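Side-chain contacts in IPT/TIG domain-containing protein BACOVA_02650 (Bacteroides ovatus, PDB 5E7H), which binds polysaccharide at the bacterial cell surface and probably captures xyloglucan before its transport into the periplasm for degradation: residues Ser112-Val117 with Glu249-Asn254; Leu91-Ile96 with Cys104-Ala109; Ile82-Glu87 with Val117-Cys122; Met12-Ser17 with Gly205-Cys210. All coordinates share one frame; numbering follows the deposited sequence.

How the contacts relate
From the N terminus, the loop Met12-Ser17 of the IPT/TIG domain is the first segment met; contact 4 joins it to Gly205-Cys210, closing the longest loop and tying the two domains together. Within that span, contact 3 brings the interdomain stretch Ile82-Glu87 onto Val117-Cys122, and inside contact 3 in turn lies contact 2, a short closure of Leu91-Ile96 on Cys104-Ala109. Contact 1 begins once contact 2 has closed, sharing Val117 with contact 3; by running on to Glu249-Asn254 it crosses both contacts 3 and 4. Contacts 1, 2 and 3 meet at one sodium ion, which joins loops to strand 246-259 of the xyloglucan-binding domain.

Contact 1. Residues Ser112-Val117 with Glu249-Asn254. With NA (sodium ion), chain I; FMT (formic acid), chain C.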
loop_
_atom_site.group_PDB
_atom_site.type_symbol
_atom_site.label_atom_id
_atom_site.label_comp_id
_atom_site.label_asym_id
_atom_site.label_seq_id
_atom_site.Cartn_x
_atom_site.Cartn_y
_atom_site.Cartn_z
ATOM N N SER A 112 17.802 -2.901 -11.023
ATOM C CA SER A 112 18.752 -1.955 -11.625
ATOM C C SER A 112 18.092 -0.606 -11.888
ATOM O O SER A 112 18.737 0.434 -11.796
ATOM C CB SER A 112 19.352 -2.522 -12.936
ATOM O OG SER A 112 20.297 -1.631 -13.473
ATOM N N SER A 113 16.811 -0.610 -12.217
ATOM C CA SER A 113 16.088 0.639 -12.421
ATOM C C SER A 113 14.852 0.689 -11.554
ATOM O O SER A 113 14.348 -0.339 -11.094
ATOM C CB SER A 113 15.687 0.805 -13.885
ATOM O OG SER A 113 14.843 -0.245 -14.284
ATOM N N ALA A 114 14.342 1.893 -11.327
ATOM C CA ALA A 114 13.161 2.049 -10.498
ATOM C C ALA A 114 11.988 1.193 -11.010
ATOM O O ALA A 114 11.776 1.079 -12.237
ATOM C CB ALA A 114 12.760 3.510 -10.456
ATOM N N PRO A 115 11.217 0.586 -10.086
ATOM C CA PRO A 115 11.224 0.760 -8.626
ATOM C C PRO A 115 12.165 -0.201 -7.866
ATOM O O PRO A 115 12.025 -0.330 -6.647
ATOM C CB PRO A 115 9.773 0.503 -8.268
ATOM C CG PRO A 115 9.365 -0.580 -9.246
ATOM C CD PRO A 115 10.056 -0.216 -10.526
ATOM N N TYR A 116 13.080 -0.813 -8.607
ATOM C CA TYR A 116 14.220 -1.617 -8.110
ATOM C C TYR A 116 13.798 -2.979 -7.587
ATOM O O TYR A 116 14.406 -3.980 -7.996
ATOM C CB TYR A 116 15.040 -0.858 -7.048
ATOM C CG TYR A 116 15.555 0.467 -7.540
ATOM C CD1 TYR A 116 16.528 0.531 -8.536
ATOM C CD2 TYR A 116 15.059 1.647 -7.019
ATOM C CE1 TYR A 116 16.990 1.759 -8.989
ATOM C CE2 TYR A 116 15.509 2.870 -7.469
ATOM C CZ TYR A 116 16.468 2.914 -8.451
ATOM O OH TYR A 116 16.911 4.146 -8.892
ATOM N N VAL A 117 12.802 -3.027 -6.697
ATOM C CA VAL A 117 12.201 -4.267 -6.231
ATOM C C VAL A 117 10.693 -4.216 -6.472
ATOM O O VAL A 117 10.109 -3.134 -6.583
ATOM C CB VAL A 117 12.504 -4.527 -4.733
ATOM C CG1 VAL A 117 13.990 -4.812 -4.551
ATOM C CG2 VAL A 117 12.087 -3.367 -3.859
ATOM N N GLU A 249 7.165 9.399 -12.591
ATOM C CA GLU A 249 7.411 7.962 -12.648
ATOM C C GLU A 249 6.878 7.376 -11.357
ATOM O O GLU A 249 7.505 7.521 -10.298
ATOM C CB GLU A 249 8.897 7.664 -12.853
ATOM C CG GLU A 249 9.188 6.199 -12.998
ATOM C CD GLU A 249 10.658 5.884 -13.195
ATOM O OE1 GLU A 249 11.506 6.816 -13.217
ATOM O OE2 GLU A 249 10.955 4.686 -13.340
ATOM N N VAL A 250 5.699 6.761 -11.441
ATOM C CA VAL A 250 4.972 6.297 -10.256
ATOM C C VAL A 250 4.533 4.865 -10.480
ATOM O O VAL A 250 4.002 4.536 -11.546
ATOM C CB VAL A 250 3.750 7.180 -9.960
ATOM C CG1 VAL A 250 3.039 6.735 -8.682
ATOM C CG2 VAL A 250 4.176 8.647 -9.858
ATOM N N TYR A 251 4.760 4.007 -9.486
ATOM C CA TYR A 251 4.343 2.602 -9.562
ATOM C C TYR A 251 3.390 2.286 -8.429
ATOM O O TYR A 251 3.491 2.881 -7.354
ATOM C CB TYR A 251 5.556 1.639 -9.500
ATOM C CG TYR A 251 6.554 1.923 -10.607
ATOM C CD1 TYR A 251 6.372 1.408 -11.880
ATOM C CD2 TYR A 251 7.619 2.786 -10.397
ATOM C CE1 TYR A 251 7.242 1.716 -12.905
ATOM C CE2 TYR A 251 8.501 3.093 -11.415
ATOM C CZ TYR A 251 8.298 2.561 -12.674
ATOM O OH TYR A 251 9.140 2.856 -13.726
ATOM N N PHE A 252 2.472 1.356 -8.694
ATOM C CA PHE A 252 1.456 0.914 -7.723
ATOM C C PHE A 252 1.375 -0.601 -7.657
ATOM O O PHE A 252 1.521 -1.278 -8.671
ATOM C CB PHE A 252 0.049 1.411 -8.102
ATOM C CG PHE A 252 -0.103 2.902 -8.264
ATOM C CD1 PHE A 252 0.246 3.540 -9.445
ATOM C CD2 PHE A 252 -0.648 3.656 -7.249
ATOM C CE1 PHE A 252 0.079 4.914 -9.575
ATOM C CE2 PHE A 252 -0.821 5.022 -7.395
ATOM C CZ PHE A 252 -0.460 5.636 -8.567
ATOM N N ASP A 253 1.092 -1.147 -6.475
ATOM C CA ASP A 253 0.817 -2.587 -6.374
ATOM C C ASP A 253 -0.023 -2.895 -5.142
ATOM O O ASP A 253 -0.132 -2.091 -4.214
ATOM C CB ASP A 253 2.127 -3.377 -6.324
ATOM C CG ASP A 253 2.009 -4.794 -6.829
ATOM O OD1 ASP A 253 0.930 -5.273 -7.210
ATOM O OD2 ASP A 253 3.065 -5.474 -6.853
ATOM N N ASN A 254 -0.611 -4.085 -5.154
ATOM C CA ASN A 254 -1.259 -4.687 -3.975
ATOM C C ASN A 254 -2.317 -3.790 -3.352
ATOM O O ASN A 254 -2.352 -3.544 -2.144
ATOM C CB ASN A 254 -0.216 -5.092 -2.940
ATOM C CG ASN A 254 0.498 -6.346 -3.345
ATOM O OD1 ASN A 254 -0.110 -7.266 -3.907
ATOM N ND2 ASN A 254 1.786 -6.401 -3.076
HETATM NA NA NA I . 2.138 -7.517 -7.917
HETATM C C FMT C . 16.644 4.377 -12.842
HETATM O O1 FMT C . 17.597 4.556 -12.043
HETATM O O2 FMT C . 15.482 4.229 -12.382
HETATM O O HOH W 1 12.739 2.874 -14.239
HETATM O O HOH W 2 1.904 -8.506 -5.502
#
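A loop with a cis peptide bond before Pro115 lies against a strand of the xyloglucan-binding domain, its proline covering the Tyr251 ring on strand 246-259. CD of Pro115 sits over the middle of one face in a CH-pi contact, 3.8 Å from the ring centroid and 11° off the normal. The two side chains cross at nearly a right angle, and CB of Pro115 reaches CD2 of Tyr251. Tyr251 CG stands opposite its carbonyl carbon (chi1 -57°), which turns this face to the loop.

The phenol end is fixed from within the strand. Tyr251 OH donates to Glu249 OE2 at 2.6 Å, and OE2, which lies in the plane of the ring at its edge, receives it on its anti lone pair. Glu249 gets there on a fully extended chain. The same OE2 accepts from a water at 2.7 Å; this water also donates to Ala114 O, 2.9 Å away, bridging strand and loop. Ala114 CB lies 3.6 Å from Glu249 OE2. A leucine in place of Tyr251 would probably leave Glu249 OE2 without its phenol donor and take the flat platform from beneath Pro115.

Beside this, Ala114 N donates almost straight to an oxygen of a formic acid molecule, probably from the crystallisation liquor, at 2.8 Å. Further along the strand, Asp253 grips the sodium ion with both carboxylate oxygens, OD1 at 2.6 Å and OD2 at 2.5 Å; backbone oxygens of Asn92, Asn119 and Thr121 complete the protein ligands. The arrangement is that of a cis-proline loop packed onto the antiparallel sheet of a beta-sandwich domain, with a metal site tying loops to one strand.

Contact 2. Residues Leu91-Ile96 with Cys104-Ala109; sequences LNYDGI and CSFVVA. With NA (sodium ion), chain I; FMT (formic acid), chain F.
Tyr93 and Phe106 meet as two aromatic side chains crossing at about a right angle, and their rings make up the tight part of the contact. CE1 of Phe106 is set over the centre of one Tyr93 face, coming within 3.4 Å of Tyr93 CD1. The rings are inclined by 55°, neither stacked nor edge-to-face, with centroids 4.8 Å apart. Leu91 CD1 covers the opposite face of Tyr93 near the rim, so that ring is sandwiched, while His99 packs edge-to-face with Phe106. With CG opposite its carbonyl carbon (chi1 -63°), Tyr93 extends toward strand 105-108, and its hydroxyl is hydrogen-bonded to Ser141 and Ser139 on strand 133-142.

The loop behind the ring is the solvent side, with Asp94 and Gly95 exposed and making no packing contact with the strand; its own polar bonds shape it. Asn92 OD1 accepts from Asp94 N at 2.8 Å, an Asx turn, and from Ile96 N at 3.0 Å; the two N-H groups approach from opposite faces of the amide. CG of Asn92 is placed between its backbone N and carbonyl carbon (chi1 66°), which folds the amide back over the turn. Its ND2 donates outward to a second formic acid at 3.1 Å. Gly95 has backbone angles at which a CB would collide with the preceding carbonyl oxygen.

The turn also offers Asn92 O to the sodium ion, at 2.8 Å. The whole is an Asx turn at a sodium-binding loop, tied by Tyr93 to both sheets of the beta-sandwich xyloglucan-binding domain.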
loop_
_atom_site.group_PDB
_atom_site.type_symbol
_atom_site.label_atom_id
_atom_site.label_comp_id
_atom_site.label_asym_id
_atom_site.label_seq_id
_atom_site.Cartn_x
_atom_site.Cartn_y
_atom_site.Cartn_z
ATOM N N LEU A 91 -6.359 -6.312 -6.021
ATOM C CA LEU A 91 -5.741 -6.103 -7.332
ATOM C C LEU A 91 -4.222 -6.134 -7.189
ATOM O O LEU A 91 -3.663 -5.265 -6.524
ATOM C CB LEU A 91 -6.198 -4.779 -7.961
ATOM C CG LEU A 91 -5.600 -4.440 -9.325
ATOM C CD1 LEU A 91 -5.978 -5.423 -10.382
ATOM C CD2 LEU A 91 -6.067 -3.056 -9.716
ATOM N N ASN A 92 -3.573 -7.114 -7.816
ATOM C CA ASN A 92 -2.097 -7.137 -7.833
ATOM C C ASN A 92 -1.483 -7.382 -9.212
ATOM O O ASN A 92 -0.259 -7.416 -9.313
ATOM C CB ASN A 92 -1.558 -8.175 -6.829
ATOM C CG ASN A 92 -1.901 -9.597 -7.189
ATOM O OD1 ASN A 92 -2.313 -9.912 -8.300
ATOM N ND2 ASN A 92 -1.669 -10.501 -6.240
ATOM N N TYR A 93 -2.320 -7.521 -10.233
ATOM C CA TYR A 93 -1.875 -7.706 -11.627
ATOM C C TYR A 93 -1.077 -9.001 -11.811
ATOM O O TYR A 93 -0.377 -9.184 -12.832
ATOM C CB TYR A 93 -1.070 -6.488 -12.080
ATOM C CG TYR A 93 -1.899 -5.214 -12.093
ATOM C CD1 TYR A 93 -2.910 -5.040 -13.035
ATOM C CD2 TYR A 93 -1.653 -4.201 -11.201
ATOM C CE1 TYR A 93 -3.676 -3.882 -13.072
ATOM C CE2 TYR A 93 -2.435 -3.030 -11.204
ATOM C CZ TYR A 93 -3.427 -2.876 -12.161
ATOM O OH TYR A 93 -4.176 -1.709 -12.205
ATOM N N ASP A 94 -1.209 -9.915 -10.855
ATOM C CA ASP A 94 -0.585 -11.246 -10.932
ATOM C C ASP A 94 -1.525 -12.340 -10.493
ATOM O O ASP A 94 -1.171 -13.204 -9.697
ATOM C CB ASP A 94 0.635 -11.326 -10.062
ATOM C CG ASP A 94 1.846 -10.700 -10.709
ATOM O OD1 ASP A 94 2.035 -10.837 -11.942
ATOM O OD2 ASP A 94 2.554 -10.094 -9.947
ATOM N N GLY A 95 -2.714 -12.330 -11.033
ATOM C CA GLY A 95 -3.667 -13.345 -10.626
ATOM C C GLY A 95 -4.739 -12.897 -9.654
ATOM O O GLY A 95 -5.715 -13.622 -9.514
ATOM N N ILE A 96 -4.584 -11.751 -8.991
ATOM C CA ILE A 96 -5.744 -11.149 -8.323
ATOM C C ILE A 96 -6.136 -9.882 -9.080
ATOM O O ILE A 96 -5.400 -8.901 -9.114
ATOM C CB ILE A 96 -5.485 -10.810 -6.849
ATOM C CG1 ILE A 96 -5.062 -12.065 -6.086
ATOM C CG2 ILE A 96 -6.737 -10.190 -6.215
ATOM C CD1 ILE A 96 -4.653 -11.804 -4.660
ATOM N N CYS A 104 -0.879 2.844 -20.032
ATOM C CA CYS A 104 -0.043 2.688 -18.839
ATOM C C CYS A 104 0.982 1.602 -19.140
ATOM O O CYS A 104 1.051 1.098 -20.257
ATOM C CB CYS A 104 -0.882 2.352 -17.612
ATOM S SG CYS A 104 -1.747 0.745 -17.722
ATOM N N SER A 105 1.794 1.259 -18.151
ATOM C CA SER A 105 2.749 0.185 -18.316
ATOM C C SER A 105 2.631 -0.784 -17.152
ATOM O O SER A 105 1.981 -0.490 -16.157
ATOM C CB SER A 105 4.170 0.743 -18.410
ATOM O OG SER A 105 4.488 1.483 -17.256
ATOM N N PHE A 106 3.231 -1.956 -17.338
ATOM C CA PHE A 106 3.326 -2.977 -16.308
ATOM C C PHE A 106 4.766 -3.443 -16.275
ATOM O O PHE A 106 5.376 -3.699 -17.324
ATOM C CB PHE A 106 2.345 -4.106 -16.594
ATOM C CG PHE A 106 0.944 -3.666 -16.406
ATOM C CD1 PHE A 106 0.433 -3.541 -15.134
ATOM C CD2 PHE A 106 0.188 -3.256 -17.477
ATOM C CE1 PHE A 106 -0.831 -3.054 -14.924
ATOM C CE2 PHE A 106 -1.093 -2.778 -17.272
ATOM C CZ PHE A 106 -1.600 -2.684 -15.993
ATOM N N VAL A 107 5.331 -3.492 -15.078
ATOM C CA VAL A 107 6.755 -3.815 -14.942
ATOM C C VAL A 107 6.969 -4.842 -13.841
ATOM O O VAL A 107 6.226 -4.878 -12.855
ATOM C CB VAL A 107 7.596 -2.550 -14.637
ATOM C CG1 VAL A 107 7.399 -1.488 -15.724
ATOM C CG2 VAL A 107 7.268 -1.981 -13.321
ATOM N N VAL A 108 7.983 -5.680 -14.034
ATOM C CA VAL A 108 8.548 -6.518 -12.976
ATOM C C VAL A 108 9.910 -5.923 -12.695
ATOM O O VAL A 108 10.754 -5.854 -13.590
ATOM C CB VAL A 108 8.653 -7.990 -13.404
ATOM C CG1 VAL A 108 9.387 -8.836 -12.360
ATOM C CG2 VAL A 108 7.265 -8.570 -13.674
ATOM N N ALA A 109 10.123 -5.449 -11.475
ATOM C CA ALA A 109 11.344 -4.714 -11.178
ATOM C C ALA A 109 12.562 -5.628 -11.308
ATOM O O ALA A 109 12.488 -6.818 -11.002
ATOM C CB ALA A 109 11.275 -4.105 -9.807
HETATM NA NA NA I . 2.138 -7.517 -7.917
HETATM C C FMT F . -0.588 -13.812 -5.931
HETATM O O1 FMT F . 0.641 -13.520 -5.962
HETATM O O2 FMT F . -1.322 -13.548 -6.921
HETATM O O HOH W 2 1.904 -8.506 -5.502
#

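Contact 3. Residues Ile82-Glu87 with Val117-Cys122; sequences IFYPLE and VSNGTC. With NA (sodium ion), chain I.
Tyr84 and Asn119 reach for each other from opposite directions, and a hydrogen bond carries the contact between them. ND2 of Asn119 donates to Tyr84 OH at 3.0 Å with an N-H...O angle of 163°, the hydroxyl lying practically in the amide plane. Ring and amide planes are 47° apart. The phenol oxygen is held a second time, since it also hydrogen-bonds the carbonyl of Pro13, and the other end of the amide, Asn119 OD1, accepts from the backbone N of Val15. Both ends of the asparagine amide are therefore occupied, which fixes its flip, and both residues grip the Met12-Ser17 loop.

Further hydrogen bonds shape the local backbones. Ser118 OG donates to Gly120 O at 2.6 Å, in the carbonyl plane, and accepts from Ala109 N. On the other side Pro85 is the centre of an inverse gamma turn, with Leu86 N bonded to Tyr84 O at 2.7 Å.

From segment Val117-Cys122 the sodium ion is bound by main-chain oxygens, Asn119 O at 2.6 Å and Thr121 O at 2.5 Å, and a water binds it at 2.6 Å. Asp94 OD2 accepts from Thr121 N, a second-shell bond on this segment.

Packing between the segments is slight. The Tyr84 ring is backed by its neighbour, as CD2 of Tyr84 lies over the rim of the Phe83 ring. This tyrosine-asparagine hydrogen bond, reaching from a linker to a metal-binding loop, belongs to the junction between the E-set-type IPT/TIG domain and the xyloglucan-binding domain.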
loop_
_atom_site.group_PDB
_atom_site.type_symbol
_atom_site.label_atom_id
_atom_site.label_comp_id
_atom_site.label_asym_id
_atom_site.label_seq_id
_atom_site.Cartn_x
_atom_site.Cartn_y
_atom_site.Cartn_z
ATOM N N ILE A 82 -2.848 -6.865 11.042
ATOM C CA ILE A 82 -2.485 -8.082 10.339
ATOM C C ILE A 82 -1.440 -7.743 9.285
ATOM O O ILE A 82 -1.663 -6.887 8.417
ATOM C CB ILE A 82 -3.709 -8.755 9.706
ATOM C CG1 ILE A 82 -4.615 -9.244 10.840
ATOM C CG2 ILE A 82 -3.300 -9.896 8.811
ATOM C CD1 ILE A 82 -5.904 -9.913 10.382
ATOM N N PHE A 83 -0.288 -8.402 9.400
ATOM C CA PHE A 83 0.837 -8.278 8.467
ATOM C C PHE A 83 0.682 -9.253 7.297
ATOM O O PHE A 83 0.341 -10.417 7.498
ATOM C CB PHE A 83 2.161 -8.538 9.215
ATOM C CG PHE A 83 3.387 -8.125 8.436
ATOM C CD1 PHE A 83 3.633 -6.791 8.176
ATOM C CD2 PHE A 83 4.282 -9.082 7.981
ATOM C CE1 PHE A 83 4.758 -6.409 7.441
ATOM C CE2 PHE A 83 5.414 -8.713 7.264
ATOM C CZ PHE A 83 5.642 -7.381 6.995
ATOM N N TYR A 84 0.902 -8.751 6.076
ATOM C CA TYR A 84 0.713 -9.498 4.824
ATOM C C TYR A 84 -0.710 -10.069 4.752
ATOM O O TYR A 84 -0.930 -11.287 4.696
ATOM C CB TYR A 84 1.798 -10.579 4.622
ATOM C CG TYR A 84 2.856 -10.118 3.619
ATOM C CD1 TYR A 84 2.936 -10.685 2.351
ATOM C CD2 TYR A 84 3.730 -9.074 3.918
ATOM C CE1 TYR A 84 3.877 -10.244 1.428
ATOM C CE2 TYR A 84 4.680 -8.649 3.007
ATOM C CZ TYR A 84 4.735 -9.231 1.767
ATOM O OH TYR A 84 5.657 -8.786 0.832
ATOM N N PRO A 85 -1.696 -9.155 4.760
ATOM C CA PRO A 85 -3.105 -9.557 4.661
ATOM C C PRO A 85 -3.441 -9.960 3.231
ATOM O O PRO A 85 -4.140 -9.252 2.498
ATOM C CB PRO A 85 -3.854 -8.299 5.093
ATOM C CG PRO A 85 -3.008 -7.203 4.639
ATOM C CD PRO A 85 -1.578 -7.694 4.900
ATOM N N LEU A 86 -2.916 -11.110 2.828
ATOM C CA LEU A 86 -3.040 -11.576 1.447
ATOM C C LEU A 86 -4.501 -11.685 1.002
ATOM O O LEU A 86 -4.816 -11.418 -0.164
ATOM C CB LEU A 86 -2.323 -12.921 1.296
ATOM C CG LEU A 86 -0.809 -12.765 1.448
ATOM C CD1 LEU A 86 -0.225 -14.135 1.812
ATOM C CD2 LEU A 86 -0.160 -12.196 0.188
ATOM N N GLU A 87 -5.384 -12.000 1.949
ATOM C CA GLU A 87 -6.780 -12.252 1.657
ATOM C C GLU A 87 -7.568 -10.967 1.404
ATOM O O GLU A 87 -8.714 -11.014 0.960
ATOM C CB GLU A 87 -7.411 -13.024 2.829
ATOM C CG GLU A 87 -6.585 -14.251 3.345
ATOM C CD GLU A 87 -5.570 -13.921 4.446
ATOM O OE1 GLU A 87 -5.192 -12.750 4.615
ATOM O OE2 GLU A 87 -5.140 -14.861 5.157
ATOM N N VAL A 117 12.802 -3.027 -6.697
ATOM C CA VAL A 117 12.201 -4.267 -6.231
ATOM C C VAL A 117 10.693 -4.216 -6.472
ATOM O O VAL A 117 10.109 -3.134 -6.583
ATOM C CB VAL A 117 12.504 -4.527 -4.733
ATOM C CG1 VAL A 117 13.990 -4.812 -4.551
ATOM C CG2 VAL A 117 12.087 -3.367 -3.859
ATOM N N SER A 118 10.081 -5.388 -6.618
ATOM C CA SER A 118 8.628 -5.486 -6.700
ATOM C C SER A 118 8.207 -6.877 -6.306
ATOM O O SER A 118 8.978 -7.827 -6.397
ATOM C CB SER A 118 8.115 -5.156 -8.110
ATOM O OG SER A 118 8.491 -6.130 -9.050
ATOM N N ASN A 119 6.956 -6.979 -5.858
ATOM C CA ASN A 119 6.327 -8.266 -5.647
ATOM C C ASN A 119 5.642 -8.605 -6.967
ATOM O O ASN A 119 4.473 -8.268 -7.178
ATOM C CB ASN A 119 5.329 -8.208 -4.487
ATOM C CG ASN A 119 5.988 -8.264 -3.104
ATOM O OD1 ASN A 119 7.215 -8.214 -2.946
ATOM N ND2 ASN A 119 5.146 -8.412 -2.083
ATOM N N GLY A 120 6.391 -9.199 -7.888
ATOM C CA GLY A 120 5.870 -9.479 -9.211
ATOM C C GLY A 120 5.568 -8.223 -9.995
ATOM O O GLY A 120 6.320 -7.260 -9.971
ATOM N N THR A 121 4.466 -8.268 -10.729
ATOM C CA THR A 121 4.072 -7.188 -11.625
ATOM C C THR A 121 3.457 -6.014 -10.884
ATOM O O THR A 121 2.610 -6.196 -10.029
ATOM C CB THR A 121 3.068 -7.704 -12.633
ATOM O OG1 THR A 121 3.616 -8.841 -13.299
ATOM C CG2 THR A 121 2.736 -6.636 -13.667
ATOM N N CYS A 122 3.848 -4.796 -11.245
ATOM C CA CYS A 122 3.217 -3.596 -10.719
ATOM C C CYS A 122 2.786 -2.695 -11.870
ATOM O O CYS A 122 3.277 -2.818 -12.996
ATOM C CB CYS A 122 4.132 -2.845 -9.748
ATOM S SG CYS A 122 5.678 -2.235 -10.411
HETATM NA NA NA I . 2.138 -7.517 -7.917
HETATM O O HOH W 2 1.904 -8.506 -5.502
#

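Contact 4. Residues Met12-Ser17 with Gly205-Cys210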
loop_
_atom_site.group_PDB
_atom_site.type_symbol
_atom_site.label_atom_id
_atom_site.label_comp_id
_atom_site.label_asym_id
_atom_site.label_seq_id
_atom_site.Cartn_x
_atom_site.Cartn_y
_atom_site.Cartn_z
ATOM N N MET A 12 2.138 -4.608 3.913
ATOM C CA MET A 12 2.563 -5.497 2.831
ATOM C C MET A 12 3.783 -4.909 2.138
ATOM O O MET A 12 3.761 -4.618 0.941
ATOM C CB MET A 12 1.425 -5.752 1.842
ATOM C CG MET A 12 1.691 -6.972 0.958
ATOM S SD MET A 12 0.237 -7.521 0.027
ATOM C CE MET A 12 -0.630 -8.367 1.318
ATOM N N PRO A 13 4.862 -4.752 2.902
ATOM C CA PRO A 13 6.092 -4.214 2.311
ATOM C C PRO A 13 6.629 -5.135 1.242
ATOM O O PRO A 13 6.590 -6.357 1.370
ATOM C CB PRO A 13 7.042 -4.105 3.500
ATOM C CG PRO A 13 6.510 -5.042 4.525
ATOM C CD PRO A 13 5.023 -5.083 4.324
ATOM N N VAL A 14 7.153 -4.530 0.180
ATOM C CA VAL A 14 7.785 -5.288 -0.894
ATOM C C VAL A 14 8.999 -6.067 -0.387
ATOM O O VAL A 14 9.807 -5.565 0.420
ATOM C CB VAL A 14 8.186 -4.320 -2.047
ATOM C CG1 VAL A 14 8.975 -5.045 -3.149
ATOM C CG2 VAL A 14 6.949 -3.669 -2.632
ATOM N N VAL A 15 9.159 -7.308 -0.851
ATOM C CA VAL A 15 10.327 -8.085 -0.497
ATOM C C VAL A 15 11.603 -7.369 -0.980
ATOM O O VAL A 15 11.700 -6.964 -2.141
ATOM C CB VAL A 15 10.281 -9.500 -1.096
ATOM C CG1 VAL A 15 11.499 -10.279 -0.761
ATOM C CG2 VAL A 15 9.024 -10.236 -0.596
ATOM N N GLY A 16 12.554 -7.182 -0.078
ATOM C CA GLY A 16 13.778 -6.474 -0.411
ATOM C C GLY A 16 13.749 -5.016 -0.018
ATOM O O GLY A 16 14.729 -4.306 -0.227
ATOM N N SER A 17 12.630 -4.562 0.531
ATOM C CA SER A 17 12.498 -3.183 0.991
ATOM C C SER A 17 12.557 -3.126 2.512
ATOM O O SER A 17 12.511 -4.154 3.198
ATOM C CB SER A 17 11.208 -2.559 0.477
ATOM O OG SER A 17 10.078 -3.023 1.215
ATOM N N GLY A 205 11.927 7.497 -4.157
ATOM C CA GLY A 205 13.030 6.581 -4.365
ATOM C C GLY A 205 12.908 5.300 -3.591
ATOM O O GLY A 205 13.885 4.534 -3.526
ATOM N N LYS A 206 11.747 5.082 -2.982
ATOM C CA LYS A 206 11.480 3.863 -2.234
ATOM C C LYS A 206 9.990 3.636 -2.178
ATOM O O LYS A 206 9.208 4.554 -2.429
ATOM C CB LYS A 206 12.060 3.959 -0.821
ATOM C CG LYS A 206 11.456 5.060 0.028
ATOM C CD LYS A 206 12.217 5.199 1.342
ATOM C CE LYS A 206 11.716 6.359 2.157
ATOM N NZ LYS A 206 12.442 6.458 3.458
ATOM N N TRP A 207 9.586 2.401 -1.902
ATOM C CA TRP A 207 8.181 2.089 -1.739
ATOM C C TRP A 207 7.618 2.650 -0.442
ATOM O O TRP A 207 8.315 2.700 0.586
ATOM C CB TRP A 207 7.968 0.587 -1.757
ATOM C CG TRP A 207 8.114 -0.072 -3.108
ATOM C CD1 TRP A 207 9.224 -0.700 -3.591
ATOM C CD2 TRP A 207 7.109 -0.195 -4.126
ATOM N NE1 TRP A 207 8.979 -1.188 -4.848
ATOM C CE2 TRP A 207 7.691 -0.892 -5.201
ATOM C CE3 TRP A 207 5.781 0.235 -4.238
ATOM C CZ2 TRP A 207 6.997 -1.188 -6.354
ATOM C CZ3 TRP A 207 5.078 -0.058 -5.402
ATOM C CH2 TRP A 207 5.692 -0.769 -6.444
ATOM N N MET A 208 6.362 3.083 -0.501
ATOM C CA MET A 208 5.617 3.470 0.691
ATOM C C MET A 208 4.238 2.847 0.650
ATOM O O MET A 208 3.721 2.506 -0.436
ATOM C CB MET A 208 5.494 4.991 0.800
ATOM C CG MET A 208 4.928 5.639 -0.416
ATOM S SD MET A 208 4.715 7.428 -0.187
ATOM C CE MET A 208 4.300 7.900 -1.863
ATOM N N GLN A 209 3.651 2.686 1.828
ATOM C CA GLN A 209 2.250 2.349 1.916
ATOM C C GLN A 209 1.439 3.633 1.908
ATOM O O GLN A 209 1.705 4.550 2.685
ATOM C CB GLN A 209 1.955 1.555 3.175
ATOM C CG GLN A 209 0.466 1.295 3.374
ATOM C CD GLN A 209 0.215 0.468 4.629
ATOM O OE1 GLN A 209 0.099 -0.758 4.580
ATOM N NE2 GLN A 209 0.196 1.136 5.757
ATOM N N CYS A 210 0.439 3.684 1.037
ATOM C CA CYS A 210 -0.541 4.755 1.002
ATOM C C CYS A 210 -1.871 4.212 1.503
ATOM O O CYS A 210 -2.200 3.056 1.243
ATOM C CB CYS A 210 -0.727 5.294 -0.411
ATOM S SG CYS A 210 0.780 5.957 -1.153
#
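The carbonyl oxygen of Val14 is gripped twice by Ser17: the hydroxyl OG donates at 2.7 Å, in the carbonyl plane and on a lone pair, and the backbone N donates at 3.0 Å. The second bond closes a type II beta turn from Val14 to Ser17; Gly16 has backbone angles at which a CB would strike the preceding carbonyl oxygen. The serine reaches back because its OG stands between backbone N and carbonyl carbon (chi1 77°).

The turn presents Val14 to Trp207. One methyl, CG2, sits squarely above the five-membered ring in a CH-pi contact, 3.7 Å from the centroid and 3° off the normal; its nearest ring atom is CD2 of Trp207, 3.8 Å away. With CG1 of Val14 opposite the backbone N (chi1 175°), CG2 falls on the indole and CG1 is left to pack against Val117. Val14 CB approaches Trp207 CD1 at 4.1 Å.

The indole is well fixed. Its NE1 donates to Val117 O, and Phe167 meets it edge-to-face. With an alanine here in place of the tryptophan, Val117 O would probably lose its indole donor and a gap would open beneath CG2 of Val14.

Further along the strand, Gln209 OE1 comes only to 4.4 Å from Met12 N, without bonding it. It accepts instead from Thr11 N and Arg256, while NE2 of Gln209 bonds Ser197, so the buried amide is engaged at both ends. Tight-turn residues of one beta domain, seated on an aromatic ring at the margin of the next domain's sheet, form part of the interface between the IPT/TIG domain and the xyloglucan-binding domain.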